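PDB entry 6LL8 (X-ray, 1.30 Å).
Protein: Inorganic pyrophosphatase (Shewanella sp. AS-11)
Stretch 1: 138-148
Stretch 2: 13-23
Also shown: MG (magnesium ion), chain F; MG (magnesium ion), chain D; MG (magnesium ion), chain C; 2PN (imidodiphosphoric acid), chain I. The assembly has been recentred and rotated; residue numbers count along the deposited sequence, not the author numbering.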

# COMPACT_ATOMS: atom_id res chain seq x y z
N GLY A 138 11.51 -0.99 14.63
CA GLY A 138 11.51 0.36 14.07
C GLY A 138 10.83 0.40 12.71
O GLY A 138 10.06 1.32 12.44
N ILE A 139 11.18 -0.53 11.83
CA ILE A 139 10.60 -0.48 10.47
C ILE A 139 9.12 -0.85 10.56
O ILE A 139 8.32 -0.29 9.78
CB ILE A 139 11.40 -1.28 9.44
CG1 ILE A 139 11.33 -2.79 9.64
CG2 ILE A 139 12.82 -0.77 9.36
CD1 ILE A 139 11.96 -3.58 8.52
N MET A 140 8.72 -1.75 11.43
CA MET A 140 7.30 -2.08 11.59
C MET A 140 6.52 -0.86 12.08
O MET A 140 5.44 -0.54 11.58
CB MET A 140 7.13 -3.24 12.56
CG MET A 140 7.66 -4.59 12.05
SD MET A 140 7.49 -5.90 13.26
CE MET A 140 5.72 -6.14 13.26
N MET A 141 7.09 -0.17 13.05
CA MET A 141 6.50 1.06 13.59
C MET A 141 6.29 2.07 12.47
O MET A 141 5.22 2.68 12.35
CB MET A 141 7.43 1.61 14.66
CG MET A 141 6.94 2.89 15.32
SD MET A 141 8.25 3.91 16.03
CE MET A 141 9.04 4.44 14.51
N CYS A 142 7.33 2.27 11.66
CA CYS A 142 7.24 3.24 10.55
C CYS A 142 6.15 2.82 9.58
O CYS A 142 5.38 3.68 9.09
CB CYS A 142 8.56 3.39 9.82
SG CYS A 142 9.83 4.25 10.75
N ALA A 143 6.09 1.54 9.23
CA ALA A 143 5.05 1.10 8.29
C ALA A 143 3.66 1.43 8.81
O ALA A 143 2.79 1.88 8.04
CB ALA A 143 5.17 -0.38 8.03
N ILE A 144 3.41 1.23 10.11
CA ILE A 144 2.06 1.47 10.66
C ILE A 144 1.79 2.97 10.67
O ILE A 144 0.67 3.39 10.36
CB ILE A 144 1.92 0.83 12.05
CG1 ILE A 144 2.19 -0.68 12.03
CG2 ILE A 144 0.53 1.13 12.60
CD1 ILE A 144 2.46 -1.27 13.37
N LEU A 145 2.77 3.78 11.04
CA LEU A 145 2.60 5.25 10.99
C LEU A 145 2.29 5.70 9.57
O LEU A 145 1.52 6.65 9.38
CB LEU A 145 3.87 5.91 11.51
CG LEU A 145 4.07 5.84 13.02
CD1 LEU A 145 5.52 6.15 13.33
CD2 LEU A 145 3.13 6.77 13.76
N SER A 146 2.89 5.08 8.57
CA SER A 146 2.65 5.44 7.16
C SER A 146 1.24 5.04 6.75
O SER A 146 0.47 5.88 6.25
CB SER A 146 3.69 4.81 6.27
OG SER A 146 3.53 5.31 4.98
N ASP A 147 0.90 3.77 6.93
CA ASP A 147 -0.42 3.28 6.48
C ASP A 147 -1.56 3.99 7.19
O ASP A 147 -2.60 4.22 6.58
CB ASP A 147 -0.53 1.79 6.70
CG ASP A 147 -0.20 0.97 5.48
OD1 ASP A 147 0.64 1.42 4.71
OD2 ASP A 147 -0.69 -0.19 5.35
N THR A 148 -1.39 4.34 8.46
CA THR A 148 -2.45 5.00 9.21
C THR A 148 -2.38 6.52 9.08
O THR A 148 -3.22 7.19 9.68
CB THR A 148 -2.44 4.62 10.68
OG1 THR A 148 -1.29 5.15 11.33
CG2 THR A 148 -2.59 3.14 10.91
MG MG F . 0.71 1.37 2.52
MG MG D . -0.86 -1.74 3.88
MG MG C . 0.64 -1.38 0.77
P1 2PN I . -2.04 0.02 1.50
O1 2PN I . -1.24 -0.87 0.54
O2 2PN I . -1.41 1.37 1.69
O3 2PN I . -2.28 -0.69 2.82
N1 2PN I . -3.52 0.24 0.82
P2 2PN I . -4.30 1.52 0.14
O4 2PN I . -4.78 1.00 -1.21
O5 2PN I . -3.31 2.65 -0.04
O6 2PN I . -5.45 1.89 1.04
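Stretch 2 (13-23) DSDSICGAIAL

Stretch 2 starts with D13 in an extended conformation (phi/psi -108/-176) and turns at once into a helix that runs from S14 through L23 and continues beyond it. Stretch 1 is helical from G138 to D147; T148 leaves the helix as a loop residue. The two helices run nearly antiparallel, with 155° between their N-to-C directions and a signed crossing angle of -155°. Their axes approach to 8.8 Å. The spacing is wider at I139 than at A143: I139 CA lies 5.9 Å from C18 CA, whereas A143 CA lies 4.9 Å from D15 CA.

A143 lies at the closer of these two register points. Its methyl points toward stretch 2 and settles into a shallow hollow formed by S14, D15 and C18. A143 CB is 4.1 Å from S14 O, 4.0 Å from D15 CA and 4.2 Å from C18 CB. Here a side chain of one helix rests directly on the backbone of the other.

One turn earlier on stretch 1, I139 meets C18. The C18 side chain is in the m rotamer, and C18 SG packs 3.8 Å from I139 CB. I139 has chi1 p and chi2 t, and I139 CD1 reaches I21 CG2 at 3.8 Å. Its side chain thus touches two residues that lie about one turn apart on stretch 2. M140 projects sideways, yet M140 CG still lies 3.7 Å from A22 CB, the small bump of A22 fitting against the methionine chain. These contacts are apolar, and no direct hydrogen bond joins the two stretches.

At the other end the packing gives way to metal binding. D147 OD2 and D15 OD2 are 2.8 Å apart. Magnesium D binds D147 OD2 and D15 OD2, each at 2.1 Å, so the ion bridges two acidic groups that would otherwise repel. Magnesium F joins the stretches again, with D147 OD1 at 2.2 Å from the ion and D13 OD2 at 2.4 Å. Imidodiphosphoric acid also binds both ions, through 2PN O3 to magnesium D and 2PN O2 to magnesium F.

D13 has a second task. It caps the new helix: S16 N donates to D13 OD1 at 3.1 Å. Water 2 links the helix start to the metal site, accepting from D15 N at 3.0 Å and binding magnesium F at 2.4 Å.

G19 has no side chain, and a CB there would point away from stretch 1.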

# COMPACT_ATOMS: atom_id res chain seq x y z
N ASP A 13 4.94 -0.52 -1.28
CA ASP A 13 5.05 0.58 -0.31
C ASP A 13 5.74 0.08 0.95
O ASP A 13 6.21 -1.07 1.02
CB ASP A 13 3.69 1.18 -0.06
CG ASP A 13 2.64 0.16 0.39
OD1 ASP A 13 2.99 -0.98 0.77
OD2 ASP A 13 1.43 0.49 0.37
N SER A 14 5.84 0.94 1.94
CA SER A 14 6.57 0.60 3.16
C SER A 14 5.95 -0.61 3.84
O SER A 14 6.70 -1.44 4.38
CB SER A 14 6.69 1.79 4.07
OG SER A 14 7.41 2.82 3.45
N ASP A 15 4.65 -0.71 3.92
CA ASP A 15 4.04 -1.88 4.55
C ASP A 15 4.45 -3.15 3.84
O ASP A 15 4.83 -4.14 4.49
CB ASP A 15 2.52 -1.71 4.55
CG ASP A 15 1.70 -2.63 5.40
OD1 ASP A 15 2.27 -3.17 6.39
OD2 ASP A 15 0.47 -2.75 5.16
N SER A 16 4.41 -3.17 2.53
CA SER A 16 4.79 -4.35 1.75
C SER A 16 6.27 -4.69 1.94
O SER A 16 6.61 -5.87 1.94
CB SER A 16 4.47 -4.15 0.28
OG SER A 16 3.12 -4.44 -0.03
N ILE A 17 7.15 -3.71 1.97
CA ILE A 17 8.61 -3.96 2.10
C ILE A 17 8.92 -4.34 3.53
O ILE A 17 9.57 -5.37 3.80
CB ILE A 17 9.41 -2.74 1.64
CG1 ILE A 17 9.18 -2.48 0.15
CG2 ILE A 17 10.87 -2.89 2.00
CD1 ILE A 17 9.65 -3.57 -0.80
N CYS A 18 8.53 -3.51 4.47
CA CYS A 18 8.85 -3.73 5.89
C CYS A 18 8.17 -4.98 6.39
O CYS A 18 8.74 -5.71 7.20
CB CYS A 18 8.49 -2.51 6.72
SG CYS A 18 9.43 -1.02 6.23
N GLY A 19 6.94 -5.20 5.95
CA GLY A 19 6.25 -6.43 6.34
C GLY A 19 6.90 -7.68 5.81
O GLY A 19 6.97 -8.69 6.52
N ALA A 20 7.41 -7.64 4.59
CA ALA A 20 8.14 -8.82 4.06
C ALA A 20 9.37 -9.10 4.93
O ALA A 20 9.64 -10.26 5.27
CB ALA A 20 8.51 -8.61 2.63
N ILE A 21 10.12 -8.07 5.28
CA ILE A 21 11.32 -8.23 6.13
C ILE A 21 10.89 -8.78 7.49
O ILE A 21 11.50 -9.73 8.00
CB ILE A 21 12.05 -6.89 6.28
CG1 ILE A 21 12.64 -6.44 4.94
CG2 ILE A 21 13.14 -7.00 7.34
CD1 ILE A 21 13.19 -5.03 4.94
N ALA A 22 9.88 -8.18 8.09
CA ALA A 22 9.47 -8.55 9.45
C ALA A 22 8.92 -9.97 9.49
O ALA A 22 9.23 -10.74 10.43
CB ALA A 22 8.45 -7.56 9.96
N LEU A 23 8.09 -10.36 8.53
CA LEU A 23 7.53 -11.72 8.54
C LEU A 23 8.60 -12.72 8.17
O LEU A 23 8.62 -13.82 8.76
CB LEU A 23 6.32 -11.81 7.65
CG LEU A 23 5.67 -13.19 7.57
CD1 LEU A 23 5.31 -13.76 8.91
CD2 LEU A 23 4.46 -13.16 6.65
O HOH W 1 4.43 3.97 2.04
O HOH W 2 2.94 1.72 3.37
O HOH W 3 0.34 3.61 1.81